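Long-range contacts in serine protease inhibitor 1 (Coprinopsis cinerea, PDB 3VWC), which probably inhibits serine endopeptidases as a small fungal protein with a beta-trefoil fold: residues 18-23 with 58-63; 79-84 with 99-104; 110-115 with 136-141. All blocks are in the same frame, centred on the assembly; numbering follows the deposited sequence. Where two conformers were deposited one is given.

Contact 1. Residues 18-23 with 58-63; sequences VGRPLA and YCKGAP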
# COMPACT_ATOMS: atom_id res chain seq x y z
N VAL A 18 3.05 -0.40 -7.11
CA VAL A 18 3.46 0.26 -5.89
C VAL A 18 4.61 -0.52 -5.22
O VAL A 18 4.56 -1.76 -5.17
CB VAL A 18 2.22 0.29 -4.98
CG1 VAL A 18 2.55 0.86 -3.61
CG2 VAL A 18 1.10 1.07 -5.68
N GLY A 19 5.66 0.17 -4.77
CA GLY A 19 6.72 -0.54 -4.05
C GLY A 19 7.98 0.29 -4.05
O GLY A 19 7.92 1.52 -3.89
N ARG A 20 9.14 -0.37 -4.20
CA ARG A 20 10.41 0.29 -4.04
C ARG A 20 11.19 0.16 -5.32
O ARG A 20 11.18 -0.89 -5.97
CB ARG A 20 11.15 -0.30 -2.83
CG ARG A 20 10.55 0.10 -1.49
CD ARG A 20 10.99 -0.81 -0.32
NE ARG A 20 12.43 -0.63 -0.05
CZ ARG A 20 13.12 -1.37 0.83
NH1 ARG A 20 12.55 -2.36 1.50
NH2 ARG A 20 14.43 -1.14 0.99
N PRO A 21 11.92 1.24 -5.70
CA PRO A 21 12.66 1.24 -6.97
C PRO A 21 13.97 0.46 -6.85
O PRO A 21 14.34 0.05 -5.76
CB PRO A 21 12.97 2.72 -7.18
CG PRO A 21 13.11 3.26 -5.82
CD PRO A 21 12.02 2.53 -5.00
N LEU A 22 14.67 0.29 -7.99
CA LEU A 22 15.92 -0.48 -8.03
C LEU A 22 17.04 0.23 -7.26
O LEU A 22 17.78 -0.41 -6.53
CB LEU A 22 16.35 -0.75 -9.49
CG LEU A 22 17.47 -1.79 -9.69
CD1 LEU A 22 16.96 -3.21 -9.38
CD2 LEU A 22 18.09 -1.72 -11.09
N ALA A 23 17.09 1.56 -7.34
CA ALA A 23 18.15 2.30 -6.65
C ALA A 23 17.68 2.88 -5.33
O ALA A 23 16.82 3.75 -5.31
CB ALA A 23 18.69 3.43 -7.52
N TYR A 58 4.81 -6.52 3.62
CA TYR A 58 6.26 -6.42 3.42
C TYR A 58 6.59 -6.09 1.97
O TYR A 58 6.13 -6.76 1.06
CB TYR A 58 7.00 -7.70 3.87
CG TYR A 58 7.03 -7.97 5.36
CD1 TYR A 58 8.09 -7.52 6.18
CD2 TYR A 58 5.97 -8.62 5.97
CE1 TYR A 58 8.10 -7.79 7.55
CE2 TYR A 58 5.99 -8.91 7.32
CZ TYR A 58 7.05 -8.47 8.11
OH TYR A 58 7.02 -8.69 9.50
N CYS A 59 7.48 -5.10 1.80
CA CYS A 59 8.01 -4.73 0.49
C CYS A 59 9.53 -4.77 0.53
O CYS A 59 10.20 -4.02 1.26
CB CYS A 59 7.53 -3.33 0.08
SG CYS A 59 8.06 -2.82 -1.58
N LYS A 60 10.05 -5.56 -0.39
CA LYS A 60 11.46 -5.94 -0.39
C LYS A 60 11.96 -6.30 1.02
O LYS A 60 13.07 -5.95 1.43
CB LYS A 60 12.30 -4.84 -1.05
CG LYS A 60 11.98 -4.77 -2.53
CD LYS A 60 12.83 -3.74 -3.26
CE LYS A 60 12.51 -3.70 -4.76
NZ LYS A 60 13.43 -2.77 -5.53
N GLY A 61 11.10 -6.99 1.77
CA GLY A 61 11.54 -7.67 2.98
C GLY A 61 11.32 -6.83 4.22
O GLY A 61 11.68 -7.23 5.31
N ALA A 62 10.87 -5.58 4.04
CA ALA A 62 10.64 -4.70 5.17
C ALA A 62 9.16 -4.39 5.36
O ALA A 62 8.45 -4.07 4.36
CB ALA A 62 11.43 -3.39 5.02
N PRO A 63 8.71 -4.30 6.62
CA PRO A 63 7.27 -4.07 6.83
C PRO A 63 7.01 -2.59 6.63
O PRO A 63 7.88 -1.76 6.93
CB PRO A 63 7.06 -4.47 8.30
CG PRO A 63 8.40 -4.22 8.97
CD PRO A 63 9.41 -4.62 7.89
O HOH W 1 14.27 -3.95 3.00
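Arg20 and Lys60 each send a charged end to backbone carbonyls across this contact. Arg20 NH1 donates to Cys59 O at 2.9 Å, with an N-H...O angle of 145°; the oxygen lies near the guanidinium plane, at its edge. Ala62 N donates to the same oxygen from the opposite face of the carbonyl plane, so two N-H groups grip Cys59 O, and the second belongs to the type I' turn from Cys59 to Ala62. In exchange, Lys60 NZ bonds to Arg20 O at 3.0 Å and to Pro21 O, also at 3.0 Å, approaching both from above their carbonyl planes. A water in the guanidinium plane accepts from Arg20 NH1 and donates to Lys60 O, adding a second tie between Arg20 and the turn. The salt bridge from Arg20 NH2 to Glu24 anchors another corner of the guanidinium and probably helps balance the two nearby positive charges, Arg20 NE and Lys60 NZ being 6.0 Å apart.

The aliphatic parts pack between these polar ends. The Lys60 chain runs extended beyond CG and crosses Arg20, its CD 3.9 Å from Arg20 CB, while Lys60 CB lies over one guanidinium face. With SG anti to the backbone N (chi1 -176°), Cys59 turns its sulfur against Gly19 CA at 3.6 Å; Arg20 CG and CD also touch that sulfur. At the backbone angles of Gly19, a CB would be jammed against the preceding carbonyl oxygen and lie close to Cys59 SG.

Asn44 OD1 accepts from Arg20 N, and the side chains of Cys59 and Lys60 also touch Asn44. The turn of the beta-hairpin 54-59/62-67 of the beta-trefoil is thereby fastened to the end of strand 18-19, with strand 31-35 and Ala73 of strand 70-73 packing against Arg20.

Contact 2. Residues 79-84 with 99-104; sequences MEDKKW and VVNAST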
# COMPACT_ATOMS: atom_id res chain seq x y z
N MET A 79 9.71 1.78 13.83
CA MET A 79 8.46 2.42 13.41
C MET A 79 7.23 1.75 14.02
O MET A 79 7.11 0.52 14.07
CB MET A 79 8.36 2.45 11.88
CG MET A 79 9.53 3.19 11.21
SD MET A 79 9.23 3.49 9.45
CE MET A 79 8.04 4.81 9.58
N GLU A 80 6.33 2.60 14.47
CA GLU A 80 5.11 2.14 15.09
C GLU A 80 4.03 1.99 14.02
O GLU A 80 4.21 2.38 12.85
CB GLU A 80 4.65 3.12 16.17
CG GLU A 80 5.51 3.07 17.46
CD GLU A 80 5.70 1.63 18.02
OE1 GLU A 80 4.69 0.98 18.39
OE2 GLU A 80 6.86 1.16 18.13
N ASP A 81 2.97 1.30 14.41
CA ASP A 81 1.77 1.21 13.58
C ASP A 81 1.97 0.41 12.30
O ASP A 81 1.53 0.85 11.22
CB ASP A 81 1.23 2.61 13.30
CG ASP A 81 1.11 3.45 14.55
OD1 ASP A 81 0.38 3.07 15.49
OD2 ASP A 81 1.67 4.55 14.57
N LYS A 82 2.46 -0.82 12.43
CA LYS A 82 2.71 -1.68 11.31
C LYS A 82 1.54 -2.57 10.90
O LYS A 82 1.65 -3.34 9.98
CB LYS A 82 3.93 -2.58 11.56
CG LYS A 82 5.19 -1.80 11.85
CD LYS A 82 6.41 -2.70 11.77
CE LYS A 82 7.67 -1.95 12.19
NZ LYS A 82 8.70 -2.91 12.67
N LYS A 83 0.41 -2.47 11.60
CA LYS A 83 -0.73 -3.35 11.29
C LYS A 83 -1.75 -2.62 10.41
O LYS A 83 -2.04 -1.46 10.62
CB LYS A 83 -1.44 -3.75 12.61
CG LYS A 83 -0.76 -4.89 13.38
CD LYS A 83 -1.57 -5.17 14.68
CE LYS A 83 -1.03 -6.37 15.46
NZ LYS A 83 -2.06 -7.01 16.36
N TRP A 84 -2.21 -3.33 9.38
CA TRP A 84 -3.16 -2.79 8.36
C TRP A 84 -4.40 -3.66 8.23
O TRP A 84 -4.32 -4.92 8.32
CB TRP A 84 -2.46 -2.76 6.99
CG TRP A 84 -1.21 -1.90 7.01
CD1 TRP A 84 0.06 -2.33 7.30
CD2 TRP A 84 -1.13 -0.48 6.83
NE1 TRP A 84 0.93 -1.26 7.27
CE2 TRP A 84 0.23 -0.11 6.98
CE3 TRP A 84 -2.08 0.51 6.53
CZ2 TRP A 84 0.67 1.21 6.89
CZ3 TRP A 84 -1.64 1.87 6.44
CH2 TRP A 84 -0.25 2.18 6.58
N VAL A 99 -6.62 -0.24 2.03
CA VAL A 99 -5.60 -0.61 3.02
C VAL A 99 -5.60 0.49 4.06
O VAL A 99 -5.19 1.63 3.76
CB VAL A 99 -4.18 -0.73 2.38
CG1 VAL A 99 -3.19 -1.18 3.43
CG2 VAL A 99 -4.23 -1.70 1.23
N VAL A 100 -6.10 0.19 5.28
CA VAL A 100 -6.31 1.21 6.31
C VAL A 100 -5.55 0.85 7.59
O VAL A 100 -5.55 -0.28 8.03
CB VAL A 100 -7.82 1.38 6.66
CG1 VAL A 100 -8.01 2.43 7.75
CG2 VAL A 100 -8.54 1.89 5.41
N ASN A 101 -4.79 1.80 8.13
CA ASN A 101 -3.97 1.44 9.30
C ASN A 101 -4.89 1.05 10.47
O ASN A 101 -5.79 1.82 10.82
CB ASN A 101 -3.05 2.62 9.69
CG ASN A 101 -1.91 2.17 10.55
OD1 ASN A 101 -0.82 1.82 10.04
ND2 ASN A 101 -2.09 2.33 11.85
N ALA A 102 -4.53 -0.04 11.16
CA ALA A 102 -5.34 -0.55 12.28
C ALA A 102 -5.36 0.37 13.50
O ALA A 102 -6.36 0.40 14.24
CB ALA A 102 -4.87 -1.93 12.67
N SER A 103 -4.27 1.10 13.72
CA SER A 103 -4.17 1.99 14.87
C SER A 103 -4.45 3.45 14.57
O SER A 103 -5.17 4.12 15.33
CB SER A 103 -2.84 1.77 15.60
OG SER A 103 -1.76 2.00 14.72
N THR A 104 -3.99 3.97 13.41
CA THR A 104 -4.17 5.38 13.12
C THR A 104 -5.46 5.69 12.37
O THR A 104 -5.88 6.85 12.30
CB THR A 104 -3.00 5.97 12.32
OG1 THR A 104 -3.02 5.41 10.99
CG2 THR A 104 -1.65 5.63 12.96
O HOH W 2 -1.13 -0.31 13.12
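Ser103 OG donates to Asp81 OD1 over only 2.5 Å, meeting the oxygen from above the carboxylate plane, 40° out of it. A water donates to the same hydroxyl. That water also donates to Lys83 O, which accepts a nearly straight bond from Ala102 N: 2.9 Å, with an N-H...O angle of 174°. Thus Lys83 O is gripped twice, by a backbone N-H and by a water that links it to Ser103. Beside the serine, the methyl CG2 of Thr104 lies 3.8 Å from Asp81 OD2, and the CB atoms of Lys83 and Ala102 touch.

Here residues 79-84 lead into strand 84-88, the neighbour of strand 96-101 in the antiparallel sheet of the beta-trefoil. Trp84 and Asn101 form a non-hydrogen-bonded antiparallel pair with CA atoms 4.4 Å apart. Trp84 CA also makes a C-H...O contact with Val100 O, while backbone bonds between Val100 and Ile85 carry the pairing onward.

The indole provides the apolar part. Its ring stands nearly perpendicular to the side-chain amide of Asn101, their planes 87° apart. One terminal atom of the amide lies over a ring face, offset toward the rim, and Asn101 CB approaches Trp84 CZ3 at 3.6 Å. Val99 CG1 comes in obliquely, 3.7 Å from Trp84 CE3. Beyond the two segments, Trp84 NE1 donates to Val64 O, tying the ring to strand 62-67. The ring of Trp108 packs edge-to-face with the indole, and Leu57 of strand 54-59 touches both Trp84 and Val99.

Contact 3. Residues 110-115 with 136-141; sequences VPADAE and PATELF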
# COMPACT_ATOMS: atom_id res chain seq x y z
N VAL A 110 -2.95 7.18 -3.28
CA VAL A 110 -2.08 7.66 -4.38
C VAL A 110 -2.85 8.84 -5.00
O VAL A 110 -3.96 8.65 -5.53
CB VAL A 110 -1.88 6.55 -5.43
CG1 VAL A 110 -1.18 7.12 -6.73
CG2 VAL A 110 -1.03 5.48 -4.84
N PRO A 111 -2.32 10.08 -4.89
CA PRO A 111 -3.07 11.20 -5.49
C PRO A 111 -3.31 11.01 -6.99
O PRO A 111 -2.50 10.41 -7.72
CB PRO A 111 -2.14 12.41 -5.27
CG PRO A 111 -1.20 12.02 -4.15
CD PRO A 111 -1.04 10.51 -4.26
N ALA A 112 -4.40 11.62 -7.46
CA ALA A 112 -4.80 11.37 -8.86
C ALA A 112 -3.79 11.88 -9.83
O ALA A 112 -3.61 11.32 -10.94
CB ALA A 112 -6.19 11.92 -9.14
N ASP A 113 -3.07 12.92 -9.42
CA ASP A 113 -2.02 13.51 -10.26
C ASP A 113 -0.60 12.95 -9.96
O ASP A 113 0.41 13.61 -10.28
CB ASP A 113 -2.06 15.05 -10.16
CG ASP A 113 -1.57 15.57 -8.83
OD1 ASP A 113 -1.15 16.74 -8.76
OD2 ASP A 113 -1.70 14.83 -7.85
N ALA A 114 -0.51 11.83 -9.22
CA ALA A 114 0.78 11.34 -8.82
C ALA A 114 1.68 11.12 -10.04
O ALA A 114 1.23 10.67 -11.11
CB ALA A 114 0.63 10.01 -8.06
N GLU A 115 2.93 11.51 -9.91
CA GLU A 115 3.94 11.17 -10.90
C GLU A 115 4.67 9.85 -10.59
O GLU A 115 4.71 9.36 -9.43
CB GLU A 115 4.99 12.30 -10.90
CG GLU A 115 4.46 13.65 -11.28
CD GLU A 115 5.60 14.68 -11.35
OE1 GLU A 115 5.79 15.22 -12.45
OE2 GLU A 115 6.34 14.90 -10.36
N PRO A 136 -12.92 6.69 -4.34
CA PRO A 136 -12.12 7.19 -5.45
C PRO A 136 -10.94 6.25 -5.77
O PRO A 136 -10.42 5.57 -4.86
CB PRO A 136 -11.60 8.54 -4.94
CG PRO A 136 -11.52 8.32 -3.43
CD PRO A 136 -12.73 7.47 -3.09
N ALA A 137 -10.48 6.25 -7.02
CA ALA A 137 -9.41 5.36 -7.41
C ALA A 137 -8.12 5.57 -6.63
O ALA A 137 -7.27 4.63 -6.54
CB ALA A 137 -9.12 5.52 -8.93
N THR A 138 -7.96 6.81 -6.13
CA THR A 138 -6.81 7.19 -5.31
C THR A 138 -6.65 6.30 -4.06
O THR A 138 -5.56 6.24 -3.47
CB THR A 138 -6.99 8.61 -4.84
OG1 THR A 138 -8.24 8.64 -4.14
CG2 THR A 138 -7.00 9.56 -6.06
N GLU A 139 -7.70 5.58 -3.67
CA GLU A 139 -7.69 4.82 -2.41
C GLU A 139 -7.84 3.33 -2.65
O GLU A 139 -7.92 2.57 -1.71
CB GLU A 139 -8.85 5.31 -1.50
CG GLU A 139 -8.73 6.82 -1.24
CD GLU A 139 -9.85 7.36 -0.39
OE1 GLU A 139 -10.93 6.70 -0.39
OE2 GLU A 139 -9.71 8.47 0.16
N LEU A 140 -7.78 2.93 -3.93
CA LEU A 140 -7.99 1.52 -4.32
C LEU A 140 -6.74 0.90 -4.93
O LEU A 140 -6.03 1.55 -5.73
CB LEU A 140 -9.17 1.45 -5.32
CG LEU A 140 -10.50 1.95 -4.70
CD1 LEU A 140 -11.48 1.94 -5.87
CD2 LEU A 140 -11.00 1.03 -3.57
N PHE A 141 -6.44 -0.32 -4.52
CA PHE A 141 -5.27 -1.06 -4.98
C PHE A 141 -5.70 -2.44 -5.45
O PHE A 141 -6.46 -3.10 -4.77
CB PHE A 141 -4.32 -1.15 -3.80
CG PHE A 141 -3.85 0.19 -3.37
CD1 PHE A 141 -4.64 0.98 -2.54
CD2 PHE A 141 -2.77 0.81 -4.00
CE1 PHE A 141 -4.29 2.30 -2.22
CE2 PHE A 141 -2.41 2.09 -3.66
CZ PHE A 141 -3.18 2.87 -2.83
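Val110 and Thr138 bring the two backbones to a CA-CA separation of 4.8 Å, where Val110 N donates to Thr138 O at 2.8 Å with an N-H...O angle of 156°. Each segment carries a local bend of the beta-trefoil's connecting loops: 110-115 makes a type I turn from Pro111 to Ala114, closed by Ala114 N to Pro111 O, and 136-141 has a short 3-10 segment at 137-139 before strand 141-145.

Thr138 supplies the side-chain contact with the turn. Its methyl CG2 rests 3.6 Å from Ala112 N and 4.0 Å from Ala112 CB. Thr138 CB and CG2 also lie against Val110 O, at 3.1 and 3.2 Å respectively. On the interior side, Phe141 reaches Val110 and packs edge-to-face with Trp108, while the backbone of Phe141 bonds to Phe97 in strand 96-101. Val110 CG2, placed anti to its own carbonyl carbon and thereby turned toward Phe141, meets the phenyl at its edge near the ring plane, 3.8 Å from CE2 and 3.9 Å from CZ.

In the fold
From the N terminus, the chain closes contact 1 when the hairpin turn at 58-63 returns to the end of strand 18-19, enclosing strands 31-35, 46-51 and most of 54-59. Contact 2 then joins residues 79-84, at the start of strand 84-88, to the end of strand 96-101, and contact 3 brings the loop after strand 107-109 to the entry of strand 141-145. The three follow in series, neither nested nor crossed, with centres about 17 to 19 Å apart around the beta-trefoil. Contact 1 touches both others: Pro63 CG packs on Lys82 CD at 3.8 Å, and Val18 CG2 approaches Phe141 CE2 at 4.2 Å. Contacts 2 and 3 do not touch, their nearest atoms being about 5 Å apart, but Trp108 bridges them.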